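Local coordinates for aminopeptidase (PDB 5IB9), which probably removes amino-terminal residues from peptides as a zinc-dependent aminopeptidase of family M28, here with an inhibitor bound across two zinc ions, at residues 55-60 / 202-207; 222-227 / 265-270; 277-282 / 348-353; 228-233 / 271-276. All blocks are in the same frame, centred on the assembly; numbering follows the deposited sequence.

Interaction 1 (55-60 / 202-207); sequences VEVQPF and TSHNVI. With ZN (zinc ion), chain G.
An antiparallel beta ladder within the M28 peptidase fold pairs Glu-56, Gln-58 and Phe-60 with Ile-207, Asn-205 and Ser-203, each through two backbone hydrogen bonds; the non-hydrogen-bonded pairs Val-57/Val-206 and Pro-59/His-204 fall between them. On the Gln-58 face the two amides run side by side, their planes 64° apart. Asn-205 ND2 donates to Gln-58 OE1 over 2.9 Å; OE1 lies in the plane of the Asn-205 amide, whereas ND2 stands above that of Gln-58. Gly-278 O takes another bond from ND2 and Gly-270 N gives one to Asn-205 OD1, which together hold this amide against turning. Phe-60 has CG between the backbone N and the carbonyl carbon (chi1 56°), and its ring reaches over the partner strand, CZ lying 3.5 Å from Ser-203 CB. An alanine at Phe-60 would probably open a gap beside Ser-203, facing Ile-277 and Lys-281 of helix 277-283. On the opposite face, which packs on helix 35-50 and also meets the second subunit, Val-57 CG1 packs 3.7 Å from His-204 CD2, and His-204, together with Glu-288 of the second subunit and water, binds a zinc ion, with NE2 2.0 Å from the metal.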
loop_
_atom_site.group_PDB
_atom_site.type_symbol
_atom_site.label_atom_id
_atom_site.label_comp_id
_atom_site.label_asym_id
_atom_site.label_seq_id
_atom_site.Cartn_x
_atom_site.Cartn_y
_atom_site.Cartn_z
ATOM N N VAL A 55 2.757 5.977 -22.743
ATOM C CA VAL A 55 3.498 5.828 -21.437
ATOM C C VAL A 55 2.529 6.194 -20.333
ATOM O O VAL A 55 1.694 7.104 -20.503
ATOM C CB VAL A 55 4.690 6.801 -21.479
ATOM C CG1 VAL A 55 5.419 6.767 -20.127
ATOM C CG2 VAL A 55 5.657 6.349 -22.543
ATOM N N GLU A 56 2.549 5.463 -19.240
ATOM C CA GLU A 56 1.826 5.881 -18.048
ATOM C C GLU A 56 2.832 6.156 -16.928
ATOM O O GLU A 56 3.898 5.531 -16.851
ATOM C CB GLU A 56 0.992 4.696 -17.555
ATOM C CG GLU A 56 -0.128 4.473 -18.681
ATOM C CD GLU A 56 -1.271 5.591 -18.774
ATOM O OE1 GLU A 56 -2.043 5.550 -19.767
ATOM O OE2 GLU A 56 -1.384 6.565 -17.948
ATOM N N VAL A 57 2.463 7.080 -16.040
ATOM C CA VAL A 57 3.357 7.458 -14.895
ATOM C C VAL A 57 2.518 7.157 -13.673
ATOM O O VAL A 57 1.493 7.793 -13.419
ATOM C CB VAL A 57 3.797 8.857 -15.002
ATOM C CG1 VAL A 57 4.642 9.223 -13.763
ATOM C CG2 VAL A 57 4.753 9.054 -16.206
ATOM N N GLN A 58 2.929 6.187 -12.883
ATOM C CA GLN A 58 2.182 5.818 -11.652
ATOM C C GLN A 58 2.789 6.531 -10.435
ATOM O O GLN A 58 3.917 6.255 -10.106
ATOM C CB GLN A 58 2.192 4.300 -11.481
ATOM C CG GLN A 58 1.405 3.849 -10.172
ATOM C CD GLN A 58 1.692 2.457 -9.794
ATOM O OE1 GLN A 58 2.681 1.803 -10.221
ATOM N NE2 GLN A 58 0.833 1.881 -9.005
ATOM N N PRO A 59 2.031 7.420 -9.753
ATOM C CA PRO A 59 2.587 8.141 -8.573
ATOM C C PRO A 59 2.403 7.282 -7.393
ATOM O O PRO A 59 1.439 6.455 -7.342
ATOM C CB PRO A 59 1.709 9.415 -8.478
ATOM C CG PRO A 59 0.302 8.908 -8.969
ATOM C CD PRO A 59 0.613 7.817 -10.046
ATOM N N PHE A 60 3.205 7.510 -6.333
ATOM C CA PHE A 60 2.911 6.853 -5.067
ATOM C C PHE A 60 3.563 7.673 -3.957
ATOM O O PHE A 60 4.558 8.287 -4.162
ATOM C CB PHE A 60 3.356 5.354 -4.976
ATOM C CG PHE A 60 4.793 5.139 -5.243
ATOM C CD1 PHE A 60 5.808 5.218 -4.235
ATOM C CD2 PHE A 60 5.229 4.981 -6.551
ATOM C CE1 PHE A 60 7.165 5.068 -4.608
ATOM C CE2 PHE A 60 6.564 4.827 -6.863
ATOM C CZ PHE A 60 7.562 4.831 -5.931
ATOM N N THR A 202 6.586 12.010 -2.753
ATOM C CA THR A 202 5.910 11.280 -3.842
ATOM C C THR A 202 6.991 10.886 -4.853
ATOM O O THR A 202 7.855 11.684 -5.251
ATOM C CB THR A 202 4.981 12.263 -4.605
ATOM O OG1 THR A 202 3.992 12.728 -3.671
ATOM C CG2 THR A 202 4.215 11.542 -5.725
ATOM N N SER A 203 6.977 9.635 -5.182
ATOM C CA SER A 203 7.793 9.132 -6.284
ATOM C C SER A 203 6.890 8.528 -7.394
ATOM O O SER A 203 5.639 8.689 -7.356
ATOM C CB SER A 203 8.785 8.088 -5.699
ATOM O OG SER A 203 9.694 7.504 -6.656
ATOM N N HIS A 204 7.515 7.959 -8.396
ATOM C CA HIS A 204 6.762 7.475 -9.568
ATOM C C HIS A 204 7.409 6.270 -10.188
ATOM O O HIS A 204 8.628 6.104 -10.132
ATOM C CB HIS A 204 6.777 8.543 -10.652
ATOM C CG HIS A 204 6.330 9.910 -10.222
ATOM N ND1 HIS A 204 7.116 10.804 -9.506
ATOM C CD2 HIS A 204 5.111 10.486 -10.336
ATOM C CE1 HIS A 204 6.374 11.864 -9.182
ATOM N NE2 HIS A 204 5.192 11.726 -9.743
ATOM N N ASN A 205 6.567 5.460 -10.889
ATOM C CA ASN A 205 7.032 4.444 -11.843
ATOM C C ASN A 205 6.661 4.924 -13.236
ATOM O O ASN A 205 5.613 5.521 -13.419
ATOM C CB ASN A 205 6.355 3.088 -11.572
ATOM C CG ASN A 205 6.538 2.658 -10.140
ATOM O OD1 ASN A 205 7.663 2.656 -9.658
ATOM N ND2 ASN A 205 5.518 2.078 -9.563
ATOM N N VAL A 206 7.493 4.589 -14.206
ATOM C CA VAL A 206 7.244 4.960 -15.623
ATOM C C VAL A 206 7.049 3.655 -16.366
ATOM O O VAL A 206 7.886 2.762 -16.329
ATOM C CB VAL A 206 8.430 5.725 -16.237
ATOM C CG1 VAL A 206 7.978 6.045 -17.701
ATOM C CG2 VAL A 206 8.716 6.992 -15.450
ATOM N N ILE A 207 5.872 3.536 -17.028
ATOM C CA ILE A 207 5.484 2.232 -17.587
ATOM C C ILE A 207 5.167 2.391 -19.101
ATOM O O ILE A 207 4.292 3.187 -19.484
ATOM C CB ILE A 207 4.233 1.685 -16.935
ATOM C CG1 ILE A 207 4.442 1.494 -15.436
ATOM C CG2 ILE A 207 3.808 0.313 -17.581
ATOM C CD1 ILE A 207 3.419 2.247 -14.652
HETATM ZN ZN ZN G . 3.808 13.200 -9.834
HETATM O O HOH W 1 4.244 14.669 -11.033
HETATM O O HOH W 2 3.080 14.092 -8.233
HETATM O O HOH W 3 4.138 14.401 -7.657
HETATM O O HOH W 4 4.761 14.977 -9.314
#

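Interaction 2 (222-227 / 265-270); sequences IIIIGS and RFITFG
Ile-222 crosses the extended side chain of Arg-265, its CD1 over one face of the guanidinium and 3.8 Å from NH2, while Ile-222 CG2 touches NE. That guanidinium is also gripped by salt bridges to Glu-263 and Glu-290 and by the hydroxyl of Tyr-282. With a methionine in place of Arg-265, the carboxylates of Glu-263 and Glu-290 would probably lose their positive mate. Further along the same face, Ile-224 CG2 meets Ile-267 CD1 at 3.8 Å. Then comes Gly-226, whose CA lies 4.0 Å from Phe-269 CE2; any side chain there would run into the ring. On the other face Ile-225 and Phe-266 extend alongside each other in the same direction, and Ile-225 CD1 sits over the Phe-266 ring, 4.1 Å from its centroid, a CH-pi contact. Ser-227 OG touches Thr-268 CG2 and bonds to Thr-248 of helix 238-256, which also packs on Phe-266. Five backbone bonds join the parallel strands, the two arms of a beta-alpha-beta crossover through that helix in the M28 alpha/beta fold.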
loop_
_atom_site.group_PDB
_atom_site.type_symbol
_atom_site.label_atom_id
_atom_site.label_comp_id
_atom_site.label_asym_id
_atom_site.label_seq_id
_atom_site.Cartn_x
_atom_site.Cartn_y
_atom_site.Cartn_z
ATOM N N ILE A 222 2.482 -11.963 -21.025
ATOM C CA ILE A 222 3.132 -10.683 -20.737
ATOM C C ILE A 222 4.567 -10.932 -20.197
ATOM O O ILE A 222 4.762 -11.853 -19.418
ATOM C CB ILE A 222 2.377 -9.936 -19.586
ATOM C CG1 ILE A 222 0.898 -9.689 -20.032
ATOM C CG2 ILE A 222 2.974 -8.556 -19.339
ATOM C CD1 ILE A 222 0.020 -9.303 -18.734
ATOM N N ILE A 223 5.514 -10.108 -20.644
ATOM C CA ILE A 223 6.866 -10.077 -20.055
ATOM C C ILE A 223 7.086 -8.626 -19.584
ATOM O O ILE A 223 6.785 -7.688 -20.266
ATOM C CB ILE A 223 7.941 -10.430 -21.084
ATOM C CG1 ILE A 223 7.779 -11.892 -21.310
ATOM C CG2 ILE A 223 9.271 -10.214 -20.390
ATOM C CD1 ILE A 223 8.699 -12.463 -22.441
ATOM N N ILE A 224 7.630 -8.509 -18.350
ATOM C CA ILE A 224 8.080 -7.197 -17.722
ATOM C C ILE A 224 9.574 -7.124 -17.768
ATOM O O ILE A 224 10.281 -8.132 -17.471
ATOM C CB ILE A 224 7.566 -7.103 -16.313
ATOM C CG1 ILE A 224 6.007 -7.160 -16.300
ATOM C CG2 ILE A 224 8.006 -5.837 -15.704
ATOM C CD1 ILE A 224 5.406 -7.207 -14.877
ATOM N N ILE A 225 10.057 -5.976 -18.290
ATOM C CA ILE A 225 11.556 -5.670 -18.217
ATOM C C ILE A 225 11.614 -4.453 -17.359
ATOM O O ILE A 225 11.042 -3.400 -17.738
ATOM C CB ILE A 225 12.087 -5.421 -19.628
ATOM C CG1 ILE A 225 11.829 -6.607 -20.620
ATOM C CG2 ILE A 225 13.590 -5.130 -19.582
ATOM C CD1 ILE A 225 10.458 -6.478 -21.371
ATOM N N GLY A 226 12.342 -4.563 -16.269
ATOM C CA GLY A 226 12.373 -3.460 -15.266
ATOM C C GLY A 226 13.822 -3.009 -14.924
ATOM O O GLY A 226 14.801 -3.730 -15.134
ATOM N N SER A 227 13.848 -1.843 -14.299
ATOM C CA SER A 227 15.066 -1.225 -13.705
ATOM C C SER A 227 14.535 -0.207 -12.759
ATOM O O SER A 227 13.327 0.044 -12.690
ATOM C CB SER A 227 15.991 -0.597 -14.793
ATOM O OG SER A 227 15.161 0.280 -15.603
ATOM N N ARG A 265 6.100 -5.020 -21.200
ATOM C CA ARG A 265 5.981 -3.813 -20.379
ATOM C C ARG A 265 7.366 -3.445 -19.952
ATOM O O ARG A 265 7.997 -4.237 -19.181
ATOM C CB ARG A 265 5.090 -4.078 -19.138
ATOM C CG ARG A 265 3.642 -4.556 -19.554
ATOM C CD ARG A 265 2.780 -4.733 -18.354
ATOM N NE ARG A 265 1.459 -5.117 -18.839
ATOM C CZ ARG A 265 0.447 -5.259 -17.998
ATOM N NH1 ARG A 265 0.507 -5.010 -16.667
ATOM N NH2 ARG A 265 -0.684 -5.590 -18.533
ATOM N N PHE A 266 7.808 -2.270 -20.310
ATOM C CA PHE A 266 9.147 -1.738 -19.930
ATOM C C PHE A 266 8.915 -0.735 -18.851
ATOM O O PHE A 266 8.130 0.222 -19.010
ATOM C CB PHE A 266 9.794 -1.073 -21.169
ATOM C CG PHE A 266 10.062 -2.006 -22.328
ATOM C CD1 PHE A 266 11.261 -2.680 -22.376
ATOM C CD2 PHE A 266 9.071 -2.211 -23.258
ATOM C CE1 PHE A 266 11.549 -3.579 -23.374
ATOM C CE2 PHE A 266 9.366 -3.053 -24.384
ATOM C CZ PHE A 266 10.582 -3.743 -24.409
ATOM N N ILE A 267 9.548 -0.979 -17.671
ATOM C CA ILE A 267 9.175 -0.190 -16.521
ATOM C C ILE A 267 10.444 0.325 -15.812
ATOM O O ILE A 267 11.411 -0.453 -15.605
ATOM C CB ILE A 267 8.318 -1.021 -15.476
ATOM C CG1 ILE A 267 7.158 -1.669 -16.188
ATOM C CG2 ILE A 267 7.913 -0.078 -14.326
ATOM C CD1 ILE A 267 6.308 -2.484 -15.194
ATOM N N THR A 268 10.397 1.624 -15.449
ATOM C CA THR A 268 11.426 2.061 -14.502
ATOM C C THR A 268 10.759 2.392 -13.204
ATOM O O THR A 268 9.763 3.100 -13.132
ATOM C CB THR A 268 12.285 3.268 -15.080
ATOM O OG1 THR A 268 11.481 4.447 -15.251
ATOM C CG2 THR A 268 12.867 2.786 -16.374
ATOM N N PHE A 269 11.300 1.811 -12.115
ATOM C CA PHE A 269 10.642 1.936 -10.800
ATOM C C PHE A 269 11.244 3.034 -9.963
ATOM O O PHE A 269 12.463 3.211 -9.991
ATOM C CB PHE A 269 10.788 0.641 -10.056
ATOM C CG PHE A 269 10.218 -0.577 -10.703
ATOM C CD1 PHE A 269 8.809 -0.746 -10.796
ATOM C CD2 PHE A 269 11.004 -1.576 -11.224
ATOM C CE1 PHE A 269 8.250 -1.881 -11.405
ATOM C CE2 PHE A 269 10.461 -2.727 -11.824
ATOM C CZ PHE A 269 9.100 -2.856 -11.903
ATOM N N GLY A 270 10.396 3.713 -9.187
ATOM C CA GLY A 270 10.930 4.703 -8.233
ATOM C C GLY A 270 11.159 4.066 -6.884
ATOM O O GLY A 270 10.686 2.988 -6.566
#

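Interaction 3 (277-282 / 348-353); sequences IGSKKY and HESFHA
Ser-279 meets Ser-350 in a hydroxyl-to-hydroxyl hydrogen bond, OG to OG 2.7 Å. Asp-347 also bonds to Ser-279 OG, joining the serine pair to the residue just before 348-353. With side chains this small between them, the helix axes come within 8.6 Å and run at 29° to each other. Ser-279 CB also lies 4.0 Å from Phe-351 CE2. Next, Lys-280 starts away from the partner helix, yet its CG brushes Ser-350 OG at 3.8 Å; the extended chain beyond carries NZ to Gly-275 O. One turn after Gly-278, Tyr-282 sets CG anti to the backbone N (chi1 180°), and its ring meets Phe-351 edge to edge, Tyr-282 CD2 3.8 Å from Phe-351 CZ, while its hydroxyl bonds to Arg-265. Phe-269 of strand 263-269 touches Ser-279, Tyr-282 and Phe-351 alike. This is helix-helix packing against the central strands of the M28 alpha/beta fold, close to the two-zinc site: the side chains of Ser-279 and Glu-272 are about 6 Å apart.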
loop_
_atom_site.group_PDB
_atom_site.type_symbol
_atom_site.label_atom_id
_atom_site.label_comp_id
_atom_site.label_asym_id
_atom_site.label_seq_id
_atom_site.Cartn_x
_atom_site.Cartn_y
_atom_site.Cartn_z
ATOM N N ILE A 277 9.955 0.326 -2.989
ATOM C CA ILE A 277 8.600 0.891 -2.858
ATOM C C ILE A 277 7.906 0.926 -4.197
ATOM O O ILE A 277 6.715 0.534 -4.313
ATOM C CB ILE A 277 8.617 2.230 -2.129
ATOM C CG1 ILE A 277 9.308 1.913 -0.770
ATOM C CG2 ILE A 277 7.113 2.587 -1.845
ATOM C CD1 ILE A 277 9.384 3.172 0.084
ATOM N N GLY A 278 8.584 1.416 -5.188
ATOM C CA GLY A 278 7.851 1.570 -6.493
ATOM C C GLY A 278 7.514 0.267 -7.091
ATOM O O GLY A 278 6.343 0.137 -7.571
ATOM N N SER A 279 8.363 -0.772 -7.091
ATOM C CA SER A 279 7.880 -2.038 -7.624
ATOM C C SER A 279 6.830 -2.726 -6.809
ATOM O O SER A 279 5.964 -3.402 -7.346
ATOM C CB SER A 279 9.027 -2.986 -7.898
ATOM O OG SER A 279 9.822 -3.207 -6.716
ATOM N N LYS A 280 6.853 -2.547 -5.484
ATOM C CA LYS A 280 5.729 -3.068 -4.654
ATOM C C LYS A 280 4.446 -2.348 -5.078
ATOM O O LYS A 280 3.387 -3.030 -5.167
ATOM C CB LYS A 280 6.004 -2.709 -3.175
ATOM C CG LYS A 280 6.995 -3.724 -2.565
ATOM C CD LYS A 280 7.362 -3.245 -1.112
ATOM C CE LYS A 280 8.432 -4.214 -0.535
ATOM N NZ LYS A 280 8.900 -3.722 0.839
ATOM N N LYS A 281 4.482 -1.031 -5.309
ATOM C CA LYS A 281 3.268 -0.311 -5.730
ATOM C C LYS A 281 2.901 -0.745 -7.102
ATOM O O LYS A 281 1.700 -0.816 -7.371
ATOM C CB LYS A 281 3.453 1.216 -5.655
ATOM C CG LYS A 281 3.712 1.730 -4.241
ATOM C CD LYS A 281 2.429 1.820 -3.399
ATOM C CE LYS A 281 2.885 2.432 -2.022
ATOM N NZ LYS A 281 1.762 2.330 -1.043
ATOM N N TYR A 282 3.814 -1.038 -8.006
ATOM C CA TYR A 282 3.373 -1.468 -9.342
ATOM C C TYR A 282 2.773 -2.907 -9.298
ATOM O O TYR A 282 1.725 -3.167 -9.857
ATOM C CB TYR A 282 4.525 -1.403 -10.342
ATOM C CG TYR A 282 4.029 -1.851 -11.714
ATOM C CD1 TYR A 282 3.267 -0.959 -12.521
ATOM C CD2 TYR A 282 4.268 -3.133 -12.171
ATOM C CE1 TYR A 282 2.708 -1.404 -13.671
ATOM C CE2 TYR A 282 3.712 -3.614 -13.307
ATOM C CZ TYR A 282 2.969 -2.695 -14.042
ATOM O OH TYR A 282 2.362 -3.140 -15.260
ATOM N N HIS A 348 13.041 -7.394 -8.638
ATOM C CA HIS A 348 12.518 -8.742 -8.955
ATOM C C HIS A 348 11.828 -9.350 -7.746
ATOM O O HIS A 348 10.918 -10.164 -7.922
ATOM C CB HIS A 348 13.589 -9.661 -9.505
ATOM C CG HIS A 348 14.746 -9.846 -8.568
ATOM N ND1 HIS A 348 15.481 -8.795 -8.022
ATOM C CD2 HIS A 348 15.301 -10.999 -8.141
ATOM C CE1 HIS A 348 16.430 -9.334 -7.229
ATOM N NE2 HIS A 348 16.350 -10.667 -7.320
ATOM N N GLU A 349 12.219 -8.967 -6.528
ATOM C CA GLU A 349 11.557 -9.493 -5.304
ATOM C C GLU A 349 10.087 -9.152 -5.250
ATOM O O GLU A 349 9.307 -9.889 -4.641
ATOM C CB GLU A 349 12.250 -8.880 -4.124
ATOM C CG GLU A 349 11.931 -9.609 -2.779
ATOM C CD GLU A 349 12.933 -9.153 -1.707
ATOM O OE1 GLU A 349 14.188 -9.217 -1.878
ATOM O OE2 GLU A 349 12.463 -8.696 -0.698
ATOM N N SER A 350 9.688 -8.055 -5.884
ATOM C CA SER A 350 8.256 -7.689 -5.877
ATOM C C SER A 350 7.360 -8.537 -6.726
ATOM O O SER A 350 6.159 -8.652 -6.461
ATOM C CB SER A 350 8.187 -6.199 -6.267
ATOM O OG SER A 350 8.964 -5.415 -5.322
ATOM N N PHE A 351 8.002 -9.092 -7.748
ATOM C CA PHE A 351 7.257 -9.972 -8.698
ATOM C C PHE A 351 7.380 -11.402 -8.213
ATOM O O PHE A 351 6.383 -12.127 -8.329
ATOM C CB PHE A 351 7.753 -9.705 -10.136
ATOM C CG PHE A 351 7.516 -8.296 -10.519
ATOM C CD1 PHE A 351 6.233 -7.890 -10.924
ATOM C CD2 PHE A 351 8.470 -7.297 -10.277
ATOM C CE1 PHE A 351 5.932 -6.521 -11.146
ATOM C CE2 PHE A 351 8.190 -5.945 -10.526
ATOM C CZ PHE A 351 6.898 -5.562 -10.969
ATOM N N HIS A 352 8.531 -11.858 -7.742
ATOM C CA HIS A 352 8.593 -13.177 -7.126
ATOM C C HIS A 352 7.510 -13.308 -6.030
ATOM O O HIS A 352 6.889 -14.398 -5.917
ATOM C CB HIS A 352 9.977 -13.359 -6.586
ATOM C CG HIS A 352 10.116 -14.643 -5.875
ATOM N ND1 HIS A 352 10.482 -15.793 -6.538
ATOM C CD2 HIS A 352 9.974 -14.948 -4.566
ATOM C CE1 HIS A 352 10.536 -16.788 -5.657
ATOM N NE2 HIS A 352 10.147 -16.323 -4.483
ATOM N N ALA A 353 7.199 -12.251 -5.352
ATOM C CA ALA A 353 6.273 -12.308 -4.216
ATOM C C ALA A 353 4.900 -12.646 -4.749
ATOM O O ALA A 353 4.068 -13.216 -4.023
ATOM C CB ALA A 353 6.240 -11.001 -3.538
#

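Interaction 4 (228-233 / 271-276); sequences HHDSVE and AEENGL. With ZN (zinc ion), chain C; ZN (zinc ion), chain B; BES (2-(3-amino-2-hydroxy-4-phenyl-butyrylamino)-4-methyl-pentanoic acid), chain H.
His-228 and Glu-272 stack in the two-zinc active site of this M28 aminopeptidase fold, where two loops meet around the inhibitor BES. The carboxylate lies over one face of the imidazole, the planes 14° apart; its OE1 is 3.1 Å from His-228 NE2, without a hydrogen bond, because NE2 is used by zinc at 2.0 Å. Glu-272 CB adds a CH-pi contact over the same ring. The other ring nitrogen, His-228 ND1, gives weak bonds to Asp-230 O and, over 3.0 Å, to Asp-230 OD1. Asp-230 is thus a second-shell group that probably helps to orient the zinc ligand, and it also ties down the opposing loop. Its OD1 accepts from Glu-272 N, above the carboxylate plane, and OD2 receives Glu-273 N on its syn lone pair at 2.9 Å (N-H...O 165°). Within that loop Glu-272 O takes two bonds, from Gly-275 N and Leu-276 N. Glu-273 binds the second zinc through both oxygens, OE2 at 2.1 Å and OE1 at a longer 2.6 Å. Asp-240 bridges the metals, Asp-301 completes the first site and His-371 the second, and BES O2 binds both ions. One water links the loops at the Glu-273 carboxylate, accepting from Val-232 N and donating to Glu-273 OE2 over 2.9 Å.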
loop_
_atom_site.group_PDB
_atom_site.type_symbol
_atom_site.label_atom_id
_atom_site.label_comp_id
_atom_site.label_asym_id
_atom_site.label_seq_id
_atom_site.Cartn_x
_atom_site.Cartn_y
_atom_site.Cartn_z
ATOM N N HIS A 228 15.410 0.421 -11.974
ATOM C CA HIS A 228 14.986 1.535 -11.086
ATOM C C HIS A 228 15.731 2.821 -11.410
ATOM O O HIS A 228 16.916 2.784 -11.799
ATOM C CB HIS A 228 15.139 1.178 -9.552
ATOM C CG HIS A 228 16.569 0.991 -9.057
ATOM N ND1 HIS A 228 17.275 2.041 -8.448
ATOM C CD2 HIS A 228 17.290 -0.124 -8.920
ATOM C CE1 HIS A 228 18.461 1.522 -8.042
ATOM N NE2 HIS A 228 18.494 0.238 -8.339
ATOM N N HIS A 229 14.995 3.917 -11.290
ATOM C CA HIS A 229 15.565 5.225 -11.689
ATOM C C HIS A 229 16.042 6.138 -10.589
ATOM O O HIS A 229 16.557 7.169 -10.919
ATOM C CB HIS A 229 14.586 5.977 -12.649
ATOM C CG HIS A 229 13.178 6.098 -12.130
ATOM N ND1 HIS A 229 12.733 6.648 -10.950
ATOM C CD2 HIS A 229 12.082 5.616 -12.769
ATOM C CE1 HIS A 229 11.387 6.506 -10.875
ATOM N NE2 HIS A 229 11.004 5.910 -12.007
ATOM N N ASP A 230 15.931 5.663 -9.358
ATOM C CA ASP A 230 16.501 6.440 -8.222
ATOM C C ASP A 230 17.882 5.890 -7.853
ATOM O O ASP A 230 18.261 4.758 -8.216
ATOM C CB ASP A 230 15.603 6.325 -7.002
ATOM C CG ASP A 230 15.460 4.928 -6.434
ATOM O OD1 ASP A 230 15.252 3.917 -7.190
ATOM O OD2 ASP A 230 15.572 4.799 -5.196
ATOM N N SER A 231 18.605 6.801 -7.151
ATOM C CA SER A 231 19.918 6.351 -6.611
ATOM C C SER A 231 20.019 6.791 -5.171
ATOM O O SER A 231 19.159 7.479 -4.676
ATOM C CB SER A 231 21.094 6.913 -7.441
ATOM O OG SER A 231 21.178 8.322 -7.246
ATOM N N VAL A 232 21.014 6.240 -4.464
ATOM C CA VAL A 232 21.163 6.690 -3.032
ATOM C C VAL A 232 21.759 8.101 -2.925
ATOM O O VAL A 232 22.364 8.617 -3.877
ATOM C CB VAL A 232 22.056 5.692 -2.259
ATOM C CG1 VAL A 232 21.362 4.290 -2.247
ATOM C CG2 VAL A 232 23.507 5.630 -2.759
ATOM N N GLU A 233 21.544 8.708 -1.752
ATOM C CA GLU A 233 22.109 10.049 -1.465
ATOM C C GLU A 233 23.618 10.136 -1.840
ATOM O O GLU A 233 24.389 9.244 -1.525
ATOM C CB GLU A 233 22.022 10.330 0.037
ATOM C CG GLU A 233 20.638 10.743 0.590
ATOM C CD GLU A 233 20.279 12.236 0.364
ATOM O OE1 GLU A 233 19.084 12.621 0.630
ATOM O OE2 GLU A 233 21.176 13.024 -0.082
ATOM N N ALA A 271 11.943 4.790 -6.070
ATOM C CA ALA A 271 12.090 4.459 -4.618
ATOM C C ALA A 271 12.529 3.083 -4.414
ATOM O O ALA A 271 12.176 2.433 -3.458
ATOM C CB ALA A 271 10.796 4.857 -3.806
ATOM N N GLU A 272 13.347 2.499 -5.287
ATOM C CA GLU A 272 13.941 1.180 -5.096
ATOM C C GLU A 272 14.848 1.170 -3.845
ATOM O O GLU A 272 14.802 0.198 -3.071
ATOM C CB GLU A 272 14.668 0.673 -6.364
ATOM C CG GLU A 272 15.119 -0.792 -6.265
ATOM C CD GLU A 272 16.550 -0.932 -5.692
ATOM O OE1 GLU A 272 17.254 0.082 -5.449
ATOM O OE2 GLU A 272 16.853 -2.129 -5.503
ATOM N N GLU A 273 15.589 2.259 -3.714
ATOM C CA GLU A 273 16.651 2.237 -2.663
ATOM C C GLU A 273 16.021 2.397 -1.289
ATOM O O GLU A 273 16.713 2.085 -0.282
ATOM C CB GLU A 273 17.585 3.371 -2.956
ATOM C CG GLU A 273 18.433 3.317 -4.284
ATOM C CD GLU A 273 19.495 2.200 -4.319
ATOM O OE1 GLU A 273 19.516 1.368 -3.355
ATOM O OE2 GLU A 273 20.264 2.175 -5.387
ATOM N N ASN A 274 14.776 2.796 -1.241
ATOM C CA ASN A 274 13.997 2.933 -0.029
ATOM C C ASN A 274 13.308 1.678 0.436
ATOM O O ASN A 274 12.479 1.732 1.358
ATOM C CB ASN A 274 12.868 4.036 -0.229
ATOM C CG ASN A 274 13.430 5.369 -0.719
ATOM O OD1 ASN A 274 13.685 6.297 0.080
ATOM N ND2 ASN A 274 13.784 5.412 -1.991
ATOM N N GLY A 275 13.528 0.530 -0.229
ATOM C CA GLY A 275 12.870 -0.683 0.094
ATOM C C GLY A 275 11.897 -1.172 -0.984
ATOM O O GLY A 275 10.883 -1.780 -0.699
ATOM N N LEU A 276 12.293 -1.019 -2.245
ATOM C CA LEU A 276 11.509 -1.558 -3.382
ATOM C C LEU A 276 10.158 -0.911 -3.461
ATOM O O LEU A 276 9.208 -1.623 -3.810
ATOM C CB LEU A 276 11.452 -3.125 -3.380
ATOM C CG LEU A 276 12.779 -3.802 -3.020
ATOM C CD1 LEU A 276 12.489 -5.309 -3.087
ATOM C CD2 LEU A 276 13.940 -3.424 -3.897
HETATM ZN ZN ZN C . 20.109 -0.889 -7.858
HETATM ZN ZN ZN B . 21.400 0.477 -4.866
HETATM N N2 BES H . 21.470 -2.834 -6.877
HETATM C C1 BES H . 21.243 -2.910 -5.434
HETATM C C6 BES H . 21.143 -4.383 -5.045
HETATM C C7 BES H . 22.405 -5.237 -5.102
HETATM C C8 BES H . 23.681 -4.753 -4.720
HETATM C C12 BES H . 22.269 -6.579 -5.520
HETATM C C9 BES H . 24.796 -5.617 -4.764
HETATM C C11 BES H . 23.395 -7.448 -5.570
HETATM C C10 BES H . 24.653 -6.951 -5.196
HETATM C C2 BES H . 19.967 -2.145 -5.063
HETATM O O2 BES H . 20.147 -0.935 -5.795
HETATM C C3 BES H . 20.066 -1.890 -3.598
HETATM O O3 BES H . 20.961 -1.149 -3.206
HETATM N N1 BES H . 19.261 -2.534 -2.826
HETATM C C4 BES H . 19.381 -2.375 -1.374
HETATM C C13 BES H . 18.278 -3.267 -0.831
HETATM C C14 BES H . 16.862 -2.835 -1.227
HETATM C C15 BES H . 15.952 -3.791 -0.465
HETATM C C16 BES H . 16.535 -1.366 -0.957
HETATM C C5 BES H . 20.665 -2.962 -0.802
HETATM O O1 BES H . 21.035 -2.604 0.354
HETATM O O4 BES H . 21.352 -3.791 -1.427
HETATM O O HOH W 5 22.315 4.077 -6.107
#

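Overall arrangement
All four contacts sit within one M28 catalytic domain, their centres 10 to 15 Å apart. Interactions 1 and 2 are neighbours in the sheet, since strands 187-210 and 263-269 pair through Val-206 and Thr-268. The strands of interaction 2 lead directly into the loops of interaction 4, so the segments of these two contacts alternate along the chain and the parallel pair delivers both loops to the zinc ions. The loop 271-276 runs on into helix 277-283 of interaction 3, which packs against 263-269 and bonds to interaction 1 through Asn-205 and Gln-58. Strand 263-269 is thus the common spine, joining the dimer-facing ladder to the inhibitor-bound active site.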